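Local coordinates for protein D,D-dipeptidase/D,D-carboxypeptidase (PDB 4MUQ) that probably cleaves D-Ala-D-Ala dipeptides and removes the C-terminal D-alanine of cell-wall precursors as a zinc-dependent D,D-peptidase linked to vancomycin resistance, at residues Y14-L20 with Q236-I242; I45-V51 with T110-I114. Residue numbers count along the deposited sequence, not the author numbering.

Both contacts tie early parts of the chain to later ones, but with different chemistry. Contact 1 is partly buried and polar. It holds the loop 14-20 to the end of strand 234-239 in the C-terminal sheet, through four direct hydrogen bonds and three bridging waters. Contact 2 is buried and mostly apolar, with one backbone hydrogen bond. It sets strand 45-48 and the start of helix 49-62 against the approach to strand 113-118, close to the zinc site. The centres of the two contacts are about 15 Å apart. They meet where Leu112 CD1 packs 3.8 Å from Gly16 O and 3.9 Å from Asn17 O. Contact 2 falls between the segments of contact 1 along the chain.

Contact 1. Residues Y14-L20 with Q236-I242; sequences YCGNLLL and QISGNNI
A type I beta turn, Gly16 to Leu19, docks here on the end of an edge strand of the C-terminal antiparallel sheet. Residues 236-239 are extended; Asn240 and Asn241 turn the chain, Asn241 with positive phi (79°). CA atoms pair as Tyr14 with Asn241 (4.5 Å), Gly16 with Ser238 (4.3 Å) and Leu19 with Asn240 (4.3 Å).

Before the turn, Gly239 N donates to Cys15 O at 2.8 Å. Ser238 (chi1 t) points into the turn. Its OG accepts from Leu18 N at 2.9 Å and donates to Gly239 O, the carbonyl of the next residue, at 2.7 Å. Gly16 has phi/psi 128/172, and a CB there would clash with Ser238 OG.

Beyond the turn, Leu20 N donates to Asn240 O at 3.0 Å. The next residue, Asn241 (chi1 t), donates from ND2 to Leu20 O at 2.9 Å. Asn240 OD1 accepts from Ile242 N at 2.9 Å, an Asx turn. Leu20 CD2 meets Ile242 CD1 at 3.8 Å.

Asn241 OD1 lies at the edge of the Tyr14 ring, 3.3 Å from CD1. One water donates to Tyr14 O (3.0 Å) and Asn241 OD1 (2.7 Å). A second joins Tyr14 OH (3.2 Å) to Ile242 O (2.7 Å). A third accepts from Asn17 N (3.0 Å) and donates weakly to Ile237 O (3.3 Å).

Arg170 NH2 of strand 168-171 hydrogen-bonds to the Asn17 and Leu19 carbonyls, joining the turn to the sheet carrying zinc ligand His168. Leu20 packs on helix 187-194, and Leu18 touches Val246 of strand 244-250, which pairs with strand 234-239.

Contact 2. Residues I45-V51 with T110-I114; sequences ILMKRDV and TGLAI
Met47 lays its thioether over the backbone of residues 111-114. This is a strand-to-helix junction packed against the start of strand 113-118 in the Hedgehog/DD-peptidase fold. Residues 45-48 are extended. Lys48 is the N-cap residue of helix 49-62.

In the conformer given, Met47 is m, m, m, which folds its end toward the other segment. Its SD is 3.3 Å from Ala113 O, and its CE is 3.3 Å from Gly111 O and 3.9 Å from Ile114 CB. Ile45, also given in one of two conformers, adds a looser contact from CG2 to Ile114 CD1 at 4.4 Å.

The closest CA pair is Met47 with Gly111, at 4.7 Å. Gly111 has positive phi (phi/psi 80/5), and a CB there would clash with Lys48 CG. Just before it, Thr110 (chi1 p) makes an ST turn: its OG1 accepts from Leu112 N at 3.0 Å and also hydrogen-bonds to Glu107 O.

Leu112 (m, t) brings its end back to the other segment. Its CD2 lies 3.7 Å from Lys48 CD and 3.8 Å from Val51 CG2, so it meets both the alkyl chain of Lys48 and Val51 of the first helical turn. Lys48 NZ leads away and hydrogen-bonds to Lys33 O.

Strand 35-39 pairs with 45-48, and Phe148 of strand 148-150 touches Val51 and Ile114. Ala113 points away from 45-51 and touches His168, a zinc ligand; its side chain is about 6 Å from the zinc. One hydrogen bond spans the segments: Lys48 N donates to Gly111 O at 3.1 Å, nearly straight at 175°.

Contact 1. Residues Y14-L20 with Q236-I242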
loop_
_atom_site.group_PDB
_atom_site.type_symbol
_atom_site.label_atom_id
_atom_site.label_comp_id
_atom_site.label_asym_id
_atom_site.label_seq_id
_atom_site.Cartn_x
_atom_site.Cartn_y
_atom_site.Cartn_z
ATOM N N TYR A 14 3.623 -13.807 2.051
ATOM C CA TYR A 14 3.925 -12.742 2.992
ATOM C C TYR A 14 4.815 -11.670 2.366
ATOM O O TYR A 14 5.330 -10.790 3.076
ATOM C CB TYR A 14 4.534 -13.333 4.268
ATOM C CG TYR A 14 3.650 -14.377 4.924
ATOM C CD1 TYR A 14 2.391 -14.040 5.418
ATOM C CD2 TYR A 14 4.067 -15.701 5.038
ATOM C CE1 TYR A 14 1.575 -14.988 6.005
ATOM C CE2 TYR A 14 3.260 -16.652 5.627
ATOM C CZ TYR A 14 2.022 -16.294 6.116
ATOM O OH TYR A 14 1.220 -17.253 6.697
ATOM N N CYS A 15 4.945 -11.708 1.038
ATOM C CA CYS A 15 5.672 -10.694 0.270
ATOM C C CYS A 15 4.806 -10.083 -0.831
ATOM O O CYS A 15 3.941 -10.760 -1.375
ATOM C CB CYS A 15 6.913 -11.312 -0.382
ATOM S SG CYS A 15 8.071 -12.103 0.760
ATOM N N GLY A 16 5.040 -8.814 -1.168
ATOM C CA GLY A 16 4.402 -8.213 -2.336
ATOM C C GLY A 16 3.674 -6.894 -2.112
ATOM O O GLY A 16 3.481 -6.457 -0.966
ATOM N N ASN A 17 3.245 -6.277 -3.213
ATOM C CA ASN A 17 2.584 -4.968 -3.160
ATOM C C ASN A 17 1.216 -4.979 -2.499
ATOM O O ASN A 17 0.717 -3.930 -2.081
ATOM C CB ASN A 17 2.376 -4.378 -4.558
ATOM C CG ASN A 17 3.657 -3.937 -5.224
ATOM O OD1 ASN A 17 4.682 -3.742 -4.575
ATOM N ND2 ASN A 17 3.590 -3.740 -6.539
ATOM N N LEU A 18 0.586 -6.152 -2.443
ATOM C CA LEU A 18 -0.796 -6.241 -1.973
ATOM C C LEU A 18 -0.963 -6.856 -0.587
ATOM O O LEU A 18 -2.063 -7.279 -0.221
ATOM C CB LEU A 18 -1.664 -6.975 -2.998
ATOM C CG LEU A 18 -1.966 -6.161 -4.256
ATOM C CD1 LEU A 18 -2.437 -7.049 -5.393
ATOM C CD2 LEU A 18 -3.039 -5.131 -3.922
ATOM N N LEU A 19 0.103 -6.879 0.209
ATOM C CA LEU A 19 -0.019 -7.393 1.563
ATOM C C LEU A 19 -1.064 -6.631 2.351
ATOM O O LEU A 19 -1.017 -5.396 2.435
ATOM C CB LEU A 19 1.307 -7.262 2.320
ATOM C CG LEU A 19 2.483 -8.023 1.725
ATOM C CD1 LEU A 19 3.733 -7.716 2.527
ATOM C CD2 LEU A 19 2.212 -9.538 1.681
ATOM N N LEU A 20 -1.978 -7.356 2.982
ATOM C CA LEU A 20 -2.859 -6.739 3.960
ATOM C C LEU A 20 -2.225 -6.851 5.343
ATOM O O LEU A 20 -2.122 -7.950 5.900
ATOM C CB LEU A 20 -4.226 -7.420 3.952
ATOM C CG LEU A 20 -5.219 -6.872 4.983
ATOM C CD1 LEU A 20 -5.473 -5.380 4.771
ATOM C CD2 LEU A 20 -6.520 -7.624 4.909
ATOM N N GLN A 236 2.567 -9.378 -12.750
ATOM C CA GLN A 236 2.985 -9.213 -11.366
ATOM C C GLN A 236 2.281 -10.251 -10.519
ATOM O O GLN A 236 1.154 -10.654 -10.826
ATOM C CB GLN A 236 2.578 -7.843 -10.834
ATOM C CG GLN A 236 3.258 -6.664 -11.488
ATOM C CD GLN A 236 2.472 -5.386 -11.277
ATOM O OE1 GLN A 236 1.390 -5.214 -11.842
ATOM N NE2 GLN A 236 3.000 -4.490 -10.450
ATOM N N ILE A 237 2.951 -10.687 -9.460
ATOM C CA ILE A 237 2.342 -11.549 -8.460
ATOM C C ILE A 237 2.635 -10.989 -7.077
ATOM O O ILE A 237 3.763 -10.574 -6.792
ATOM C CB ILE A 237 2.883 -12.995 -8.546
ATOM C CG1 ILE A 237 2.652 -13.567 -9.945
ATOM C CG2 ILE A 237 2.219 -13.875 -7.483
ATOM C CD1 ILE A 237 3.247 -14.946 -10.159
ATOM N N SER A 238 1.621 -10.959 -6.223
ATOM C CA SER A 238 1.827 -10.561 -4.833
ATOM C C SER A 238 1.131 -11.546 -3.912
ATOM O O SER A 238 0.079 -12.082 -4.254
ATOM C CB SER A 238 1.233 -9.171 -4.579
ATOM O OG SER A 238 1.377 -8.815 -3.207
ATOM N N GLY A 239 1.693 -11.769 -2.734
ATOM C CA GLY A 239 0.923 -12.380 -1.667
ATOM C C GLY A 239 -0.100 -11.387 -1.125
ATOM O O GLY A 239 0.042 -10.153 -1.297
ATOM N N ASN A 240 -1.119 -11.893 -0.435
ATOM C CA ASN A 240 -2.058 -10.999 0.239
ATOM C C ASN A 240 -1.837 -10.916 1.751
ATOM O O ASN A 240 -2.590 -10.241 2.463
ATOM C CB ASN A 240 -3.515 -11.325 -0.094
ATOM C CG ASN A 240 -3.972 -12.679 0.438
ATOM O OD1 ASN A 240 -3.253 -13.376 1.171
ATOM N ND2 ASN A 240 -5.190 -13.063 0.065
ATOM N N ASN A 241 -0.801 -11.613 2.213
ATOM C CA ASN A 241 -0.386 -11.651 3.621
ATOM C C ASN A 241 -1.233 -12.573 4.487
ATOM O O ASN A 241 -1.076 -12.612 5.710
ATOM C CB ASN A 241 -0.332 -10.246 4.258
ATOM C CG ASN A 241 0.662 -10.168 5.393
ATOM O OD1 ASN A 241 1.737 -10.773 5.338
ATOM N ND2 ASN A 241 0.312 -9.418 6.444
ATOM N N ILE A 242 -2.118 -13.336 3.849
ATOM C CA ILE A 242 -3.077 -14.137 4.601
ATOM C C ILE A 242 -3.152 -15.584 4.121
ATOM O O ILE A 242 -2.904 -16.522 4.880
ATOM C CB ILE A 242 -4.502 -13.536 4.515
ATOM C CG1 ILE A 242 -4.505 -12.051 4.875
ATOM C CG2 ILE A 242 -5.468 -14.317 5.406
ATOM C CD1 ILE A 242 -5.865 -11.393 4.671
HETATM O O HOH W 1 4.321 -10.202 5.806
HETATM O O HOH W 2 -1.775 -16.435 7.294
HETATM O O HOH W 3 3.794 -7.342 -5.948
#

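Contact 2. Residues I45-V51 with T110-I114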
loop_
_atom_site.group_PDB
_atom_site.type_symbol
_atom_site.label_atom_id
_atom_site.label_comp_id
_atom_site.label_asym_id
_atom_site.label_seq_id
_atom_site.Cartn_x
_atom_site.Cartn_y
_atom_site.Cartn_z
ATOM N N ILE A 45 14.052 9.748 4.884
ATOM C CA ILE A 45 12.771 9.112 4.644
ATOM C C ILE A 45 12.906 8.130 3.494
ATOM O O ILE A 45 13.007 8.521 2.337
ATOM C CB ILE A 45 11.678 10.138 4.362
ATOM C CG1 ILE A 45 11.597 11.097 5.548
ATOM C CG2 ILE A 45 10.339 9.444 4.086
ATOM C CD1 ILE A 45 10.255 11.694 5.758
ATOM N N LEU A 46 12.924 6.839 3.825
ATOM C CA LEU A 46 13.127 5.805 2.812
ATOM C C LEU A 46 11.817 5.198 2.372
ATOM O O LEU A 46 10.846 5.190 3.125
ATOM C CB LEU A 46 14.010 4.692 3.377
ATOM C CG LEU A 46 15.304 5.110 4.063
ATOM C CD1 LEU A 46 16.042 3.879 4.574
ATOM C CD2 LEU A 46 16.183 5.905 3.103
ATOM N N MET A 47 11.784 4.719 1.124
ATOM C CA MET A 47 10.648 3.978 0.576
ATOM C C MET A 47 11.196 2.912 -0.352
ATOM O O MET A 47 12.339 3.005 -0.798
ATOM C CB MET A 47 9.730 4.890 -0.244
ATOM C CG MET A 47 9.010 5.963 0.546
ATOM S SD MET A 47 7.839 5.313 1.727
ATOM C CE MET A 47 6.536 4.734 0.636
ATOM N N LYS A 48 10.379 1.917 -0.676
ATOM C CA LYS A 48 10.785 0.999 -1.733
ATOM C C LYS A 48 11.024 1.809 -3.012
ATOM O O LYS A 48 10.280 2.767 -3.304
ATOM C CB LYS A 48 9.728 -0.082 -1.976
ATOM C CG LYS A 48 9.635 -1.132 -0.868
ATOM C CD LYS A 48 8.882 -2.370 -1.336
ATOM C CE LYS A 48 9.626 -3.089 -2.457
ATOM N NZ LYS A 48 10.811 -3.854 -1.956
ATOM N N ARG A 49 12.060 1.431 -3.759
ATOM C CA ARG A 49 12.520 2.187 -4.919
ATOM C C ARG A 49 11.408 2.505 -5.918
ATOM O O ARG A 49 11.251 3.657 -6.336
ATOM C CB ARG A 49 13.657 1.439 -5.626
ATOM C CG ARG A 49 14.212 2.155 -6.863
ATOM C CD ARG A 49 15.336 1.361 -7.529
ATOM N NE ARG A 49 16.632 1.570 -6.881
ATOM C CZ ARG A 49 17.203 0.713 -6.037
ATOM N NH1 ARG A 49 16.598 -0.429 -5.728
ATOM N NH2 ARG A 49 18.387 0.998 -5.502
ATOM N N ASP A 50 10.637 1.499 -6.312
ATOM C CA ASP A 50 9.592 1.731 -7.303
ATOM C C ASP A 50 8.499 2.651 -6.760
ATOM O O ASP A 50 7.926 3.450 -7.503
ATOM C CB ASP A 50 9.031 0.406 -7.830
ATOM C CG ASP A 50 10.076 -0.412 -8.573
ATOM O OD1 ASP A 50 11.012 0.192 -9.146
ATOM O OD2 ASP A 50 9.965 -1.656 -8.575
ATOM N N VAL A 51 8.249 2.572 -5.459
ATOM C CA VAL A 51 7.276 3.438 -4.800
ATOM C C VAL A 51 7.762 4.907 -4.740
ATOM O O VAL A 51 6.992 5.850 -4.977
ATOM C CB VAL A 51 6.935 2.913 -3.394
ATOM C CG1 VAL A 51 5.863 3.757 -2.766
ATOM C CG2 VAL A 51 6.473 1.456 -3.471
ATOM N N THR A 110 6.739 -1.899 5.756
ATOM C CA THR A 110 6.851 -2.560 4.444
ATOM C C THR A 110 7.584 -1.723 3.393
ATOM O O THR A 110 7.952 -2.232 2.338
ATOM C CB THR A 110 5.474 -2.886 3.812
ATOM O OG1 THR A 110 4.792 -1.668 3.491
ATOM C CG2 THR A 110 4.603 -3.761 4.729
ATOM N N GLY A 111 7.749 -0.429 3.649
ATOM C CA GLY A 111 8.273 0.463 2.621
ATOM C C GLY A 111 7.249 0.906 1.589
ATOM O O GLY A 111 7.615 1.579 0.622
ATOM N N LEU A 112 5.983 0.534 1.787
ATOM C CA LEU A 112 4.898 0.861 0.853
ATOM C C LEU A 112 4.021 2.007 1.325
ATOM O O LEU A 112 3.134 2.437 0.597
ATOM C CB LEU A 112 4.019 -0.373 0.632
ATOM C CG LEU A 112 4.718 -1.623 0.082
ATOM C CD1 LEU A 112 3.746 -2.797 0.065
ATOM C CD2 LEU A 112 5.299 -1.402 -1.320
ATOM N N ALA A 113 4.253 2.502 2.542
ATOM C CA ALA A 113 3.380 3.532 3.104
ATOM C C ALA A 113 4.131 4.808 3.374
ATOM O O ALA A 113 5.285 4.797 3.776
ATOM C CB ALA A 113 2.724 3.032 4.383
ATOM N N ILE A 114 3.438 5.916 3.168
ATOM C CA ILE A 114 4.022 7.217 3.422
ATOM C C ILE A 114 2.995 8.133 4.073
ATOM O O ILE A 114 1.823 8.144 3.703
ATOM C CB ILE A 114 4.613 7.824 2.128
ATOM C CG1 ILE A 114 5.396 9.095 2.455
ATOM C CG2 ILE A 114 3.537 8.067 1.073
ATOM C CD1 ILE A 114 6.644 9.281 1.627
#